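Local structure of cyanophage-like gp41-1 intein (Metagenome, 6QAZ) at residues 1-13 / 57-69. The protein is a single-chain form of a naturally split intein, and probably carries out protein splicing, excising itself and joining the flanking sequences by a peptide bond. Residues are numbered along the deposited sequence; the frame is centred on the assembly and turned at random.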
loop_
_atom_site.group_PDB
_atom_site.type_symbol
_atom_site.label_atom_id
_atom_site.label_comp_id
_atom_site.label_asym_id
_atom_site.label_seq_id
_atom_site.Cartn_x
_atom_site.Cartn_y
_atom_site.Cartn_z
ATOM N N SER A 1 -10.087 4.252 4.495
ATOM C CA SER A 1 -10.415 2.929 3.952
ATOM C C SER A 1 -10.120 1.884 5.005
ATOM O O SER A 1 -9.284 2.130 5.887
ATOM C CB SER A 1 -9.618 2.646 2.707
ATOM O OG SER A 1 -9.669 3.676 1.765
ATOM N N GLY A 2 -10.827 0.790 4.787
ATOM C CA GLY A 2 -10.602 -0.470 5.459
ATOM C C GLY A 2 -9.323 -1.134 5.015
ATOM O O GLY A 2 -8.706 -0.808 3.978
ATOM N N GLY A 3 -8.924 -2.102 5.812
ATOM C CA GLY A 3 -7.654 -2.810 5.672
ATOM C C GLY A 3 -6.479 -1.961 6.093
ATOM O O GLY A 3 -6.663 -0.904 6.658
ATOM N N ALA A 4 -5.276 -2.430 5.804
ATOM C CA ALA A 4 -4.090 -1.937 6.496
ATOM C C ALA A 4 -2.833 -2.553 5.895
ATOM O O ALA A 4 -2.884 -3.533 5.128
ATOM C CB ALA A 4 -4.224 -2.210 7.979
ATOM N N LEU A 5 -1.702 -1.985 6.273
ATOM C CA LEU A 5 -0.376 -2.286 5.739
ATOM C C LEU A 5 0.575 -2.679 6.871
ATOM O O LEU A 5 0.484 -2.215 8.006
ATOM C CB LEU A 5 0.189 -1.069 5.026
ATOM C CG LEU A 5 -0.529 -0.690 3.740
ATOM C CD1 LEU A 5 -0.025 0.613 3.175
ATOM C CD2 LEU A 5 -0.447 -1.740 2.714
ATOM N N ASP A 6 1.599 -3.472 6.524
ATOM C CA ASP A 6 2.630 -3.818 7.512
ATOM C C ASP A 6 3.274 -2.573 8.079
ATOM O O ASP A 6 3.538 -1.600 7.353
ATOM C CB ASP A 6 3.664 -4.716 6.859
ATOM C CG ASP A 6 4.627 -5.275 7.860
ATOM O OD1 ASP A 6 4.191 -6.156 8.619
ATOM O OD2 ASP A 6 5.779 -4.780 7.922
ATOM N N LEU A 7 3.638 -2.625 9.355
ATOM C CA LEU A 7 4.269 -1.479 10.037
ATOM C C LEU A 7 5.561 -1.022 9.376
ATOM O O LEU A 7 5.871 0.178 9.481
ATOM C CB LEU A 7 4.623 -1.845 11.475
ATOM C CG LEU A 7 3.606 -1.460 12.539
ATOM C CD1 LEU A 7 2.387 -2.301 12.397
ATOM C CD2 LEU A 7 4.211 -1.613 13.928
ATOM N N LYS A 8 6.309 -1.909 8.749
ATOM C CA LYS A 8 7.626 -1.575 8.201
ATOM C C LYS A 8 7.542 -1.147 6.747
ATOM O O LYS A 8 8.581 -0.856 6.139
ATOM C CB LYS A 8 8.572 -2.748 8.370
ATOM C CG LYS A 8 8.799 -3.076 9.851
ATOM C CD LYS A 8 9.956 -3.885 10.247
ATOM C CE LYS A 8 11.310 -3.478 9.696
ATOM N NZ LYS A 8 12.052 -2.400 10.403
ATOM N N THR A 9 6.350 -1.077 6.177
ATOM C CA THR A 9 6.179 -0.553 4.815
ATOM C C THR A 9 6.778 0.839 4.737
ATOM O O THR A 9 6.473 1.672 5.600
ATOM C CB THR A 9 4.686 -0.472 4.494
ATOM O OG1 THR A 9 4.044 -1.745 4.686
ATOM C CG2 THR A 9 4.452 -0.027 3.074
ATOM N N GLN A 10 7.563 1.128 3.719
ATOM C CA GLN A 10 8.170 2.450 3.566
ATOM C C GLN A 10 7.354 3.320 2.618
ATOM O O GLN A 10 6.900 2.879 1.567
ATOM C CB GLN A 10 9.607 2.371 3.116
ATOM C CG GLN A 10 10.526 1.875 4.218
ATOM C CD GLN A 10 11.938 1.767 3.711
ATOM O OE1 GLN A 10 12.228 0.956 2.821
ATOM N NE2 GLN A 10 12.831 2.607 4.204
ATOM N N VAL A 11 7.195 4.567 3.012
ATOM C CA VAL A 11 6.551 5.609 2.186
ATOM C C VAL A 11 7.543 6.760 2.072
ATOM O O VAL A 11 8.425 6.939 2.913
ATOM C CB VAL A 11 5.215 6.050 2.797
ATOM C CG1 VAL A 11 4.255 4.883 2.847
ATOM C CG2 VAL A 11 5.379 6.683 4.163
ATOM N N GLN A 12 7.400 7.542 1.017
ATOM C CA GLN A 12 8.326 8.629 0.703
ATOM C C GLN A 12 7.734 9.964 1.168
ATOM O O GLN A 12 6.680 10.361 0.658
ATOM C CB GLN A 12 8.558 8.588 -0.796
ATOM C CG GLN A 12 9.744 9.414 -1.205
ATOM C CD GLN A 12 10.140 9.182 -2.637
ATOM O OE1 GLN A 12 9.814 8.189 -3.282
ATOM N NE2 GLN A 12 10.877 10.131 -3.141
ATOM N N THR A 13 8.404 10.629 2.088
ATOM C CA THR A 13 8.027 11.984 2.513
ATOM C C THR A 13 9.018 12.941 1.900
ATOM O O THR A 13 10.116 12.547 1.483
ATOM C CB THR A 13 7.966 12.120 4.030
ATOM O OG1 THR A 13 9.292 12.244 4.551
ATOM C CG2 THR A 13 7.199 11.006 4.686
ATOM N N GLY A 57 10.641 -8.021 -8.074
ATOM C CA GLY A 57 11.065 -8.303 -6.705
ATOM C C GLY A 57 10.342 -7.506 -5.646
ATOM O O GLY A 57 10.407 -7.885 -4.474
ATOM N N LYS A 58 9.700 -6.399 -6.003
ATOM C CA LYS A 58 9.101 -5.544 -4.976
ATOM C C LYS A 58 8.013 -6.320 -4.236
ATOM O O LYS A 58 7.256 -7.085 -4.833
ATOM C CB LYS A 58 8.544 -4.269 -5.586
ATOM C CG LYS A 58 9.573 -3.362 -6.204
ATOM C CD LYS A 58 8.953 -2.121 -6.742
ATOM C CE LYS A 58 9.889 -1.110 -7.359
ATOM N NZ LYS A 58 10.683 -1.658 -8.456
ATOM N N GLU A 59 7.920 -6.069 -2.939
ATOM C CA GLU A 59 6.955 -6.751 -2.064
ATOM C C GLU A 59 6.200 -5.755 -1.229
ATOM O O GLU A 59 6.752 -4.693 -0.847
ATOM C CB GLU A 59 7.683 -7.691 -1.075
ATOM C CG GLU A 59 8.350 -8.883 -1.618
ATOM C CD GLU A 59 9.226 -9.560 -0.541
ATOM O OE1 GLU A 59 8.994 -9.363 0.710
ATOM O OE2 GLU A 59 10.029 -10.339 -0.935
ATOM N N ILE A 60 5.003 -6.119 -0.847
ATOM C CA ILE A 60 4.216 -5.360 0.129
ATOM C C ILE A 60 3.390 -6.346 0.926
ATOM O O ILE A 60 2.915 -7.348 0.363
ATOM C CB ILE A 60 3.390 -4.257 -0.546
ATOM C CG1 ILE A 60 2.694 -3.393 0.429
ATOM C CG2 ILE A 60 2.403 -4.848 -1.509
ATOM C CD1 ILE A 60 2.182 -2.071 -0.203
ATOM N N ILE A 61 3.188 -6.056 2.183
ATOM C CA ILE A 61 2.370 -6.890 3.093
ATOM C C ILE A 61 1.167 -6.065 3.513
ATOM O O ILE A 61 1.303 -4.954 4.035
ATOM C CB ILE A 61 3.211 -7.398 4.267
ATOM C CG1 ILE A 61 4.242 -8.417 3.768
ATOM C CG2 ILE A 61 2.316 -8.025 5.336
ATOM C CD1 ILE A 61 5.219 -8.836 4.828
ATOM N N CYS A 62 -0.006 -6.661 3.348
ATOM C CA CYS A 62 -1.256 -5.934 3.591
ATOM C C CYS A 62 -2.345 -6.898 4.032
ATOM O O CYS A 62 -2.201 -8.120 3.970
ATOM C CB CYS A 62 -1.689 -5.177 2.338
ATOM S SG CYS A 62 -2.080 -6.248 0.927
ATOM N N SER A 63 -3.476 -6.340 4.420
ATOM C CA SER A 63 -4.661 -7.136 4.758
ATOM C C SER A 63 -5.468 -7.458 3.514
ATOM O O SER A 63 -5.247 -6.917 2.415
ATOM C CB SER A 63 -5.499 -6.430 5.779
ATOM O OG SER A 63 -6.053 -5.253 5.232
ATOM N N GLU A 64 -6.461 -8.328 3.680
ATOM C CA GLU A 64 -7.215 -8.825 2.523
ATOM C C GLU A 64 -8.072 -7.746 1.874
ATOM O O GLU A 64 -8.397 -7.881 0.693
ATOM C CB GLU A 64 -8.092 -10.032 2.837
ATOM C CG GLU A 64 -9.280 -9.719 3.715
ATOM C CD GLU A 64 -10.211 -10.886 3.919
ATOM O OE1 GLU A 64 -10.268 -11.738 3.010
ATOM O OE2 GLU A 64 -10.875 -10.919 4.977
ATOM N N GLU A 65 -8.450 -6.717 2.622
ATOM C CA GLU A 65 -9.332 -5.700 2.041
ATOM C C GLU A 65 -8.553 -4.487 1.551
ATOM O O GLU A 65 -9.176 -3.572 0.978
ATOM C CB GLU A 65 -10.476 -5.351 2.897
ATOM C CG GLU A 65 -10.165 -4.441 3.947
ATOM C CD GLU A 65 -9.693 -5.064 5.230
ATOM O OE1 GLU A 65 -10.346 -4.835 6.262
ATOM O OE2 GLU A 65 -8.651 -5.774 5.180
ATOM N N HIS A 66 -7.244 -4.454 1.713
ATOM C CA HIS A 66 -6.469 -3.274 1.314
ATOM C C HIS A 66 -6.450 -3.139 -0.208
ATOM O O HIS A 66 -6.120 -4.099 -0.931
ATOM C CB HIS A 66 -5.055 -3.394 1.869
ATOM C CG HIS A 66 -4.281 -2.165 1.588
ATOM N ND1 HIS A 66 -4.362 -1.022 2.347
ATOM C CD2 HIS A 66 -3.536 -1.823 0.522
ATOM C CE1 HIS A 66 -3.730 -0.049 1.739
ATOM N NE2 HIS A 66 -3.203 -0.510 0.655
ATOM N N LEU A 67 -6.765 -1.963 -0.713
ATOM C CA LEU A 67 -6.923 -1.712 -2.155
ATOM C C LEU A 67 -5.633 -1.268 -2.823
ATOM O O LEU A 67 -4.809 -0.535 -2.261
ATOM C CB LEU A 67 -7.985 -0.635 -2.358
ATOM C CG LEU A 67 -9.391 -0.985 -1.936
ATOM C CD1 LEU A 67 -10.234 0.289 -1.822
ATOM C CD2 LEU A 67 -10.039 -1.970 -2.902
ATOM N N PHE A 68 -5.544 -1.665 -4.088
ATOM C CA PHE A 68 -4.497 -1.201 -5.003
ATOM C C PHE A 68 -5.113 -0.775 -6.325
ATOM O O PHE A 68 -5.986 -1.467 -6.859
ATOM C CB PHE A 68 -3.512 -2.319 -5.362
ATOM C CG PHE A 68 -2.719 -2.814 -4.196
ATOM C CD1 PHE A 68 -3.255 -3.748 -3.306
ATOM C CD2 PHE A 68 -1.431 -2.344 -3.965
ATOM C CE1 PHE A 68 -2.541 -4.166 -2.204
ATOM C CE2 PHE A 68 -0.707 -2.803 -2.891
ATOM C CZ PHE A 68 -1.267 -3.705 -2.008
ATOM N N PRO A 69 -4.600 0.285 -6.938
ATOM C CA PRO A 69 -5.014 0.635 -8.289
ATOM C C PRO A 69 -4.498 -0.412 -9.259
ATOM O O PRO A 69 -3.365 -0.876 -9.169
ATOM C CB PRO A 69 -4.407 2.007 -8.540
ATOM C CG PRO A 69 -3.333 2.161 -7.544
ATOM C CD PRO A 69 -3.669 1.265 -6.382
HETATM O O HOH W 1 -7.340 0.241 1.186
HETATM O O HOH W 2 -11.119 -1.755 2.050
HETATM O O HOH W 3 -10.673 -2.926 7.855
HETATM O O HOH W 4 4.938 -4.051 3.324
#
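Leu5 sets one methyl, CD2, over the centre of the His66 imidazole in a CH-pi contact, 3.7 Å from the ring centroid and 10° off its normal. This is the interior of the horseshoe-shaped, all-beta HINT fold of inteins. His66, in a Ser-x-x-His sequence, probably corresponds to the block B histidine near the N-terminal splice junction. His66 CG stands trans to the backbone N (chi1 -175°), which brings the ND1 edge of the ring to 3.8 Å from Ala4 N. Thr126 OG1 hydrogen-bonds His66 NE2, and a water lies against the ring face opposite Leu5. Leu5 CD2 also packs on Cys62 CB and lies 3.9 Å from Ile60 CD1. Leu5 and Cys62 form an antiparallel, non-hydrogen-bonded pair, framed by the hydrogen bonds Ser63 N to Ala4 O (3.0 Å) and Asp6 N to Ile61 O (2.9 Å). Ser63 OG accepts a weak, bent bond from Ala4 N (3.0 Å, 125° at the hydrogen). Asp6 lays CB against Ile61 CB, while its carboxylate salt-bridges Arg106 and, through OD2, closes an Asx turn with Lys8 N. Beyond the bridge the backbones diverge, and one water accepts from Ile61 N at 2.9 Å and donates to Thr9 OG1.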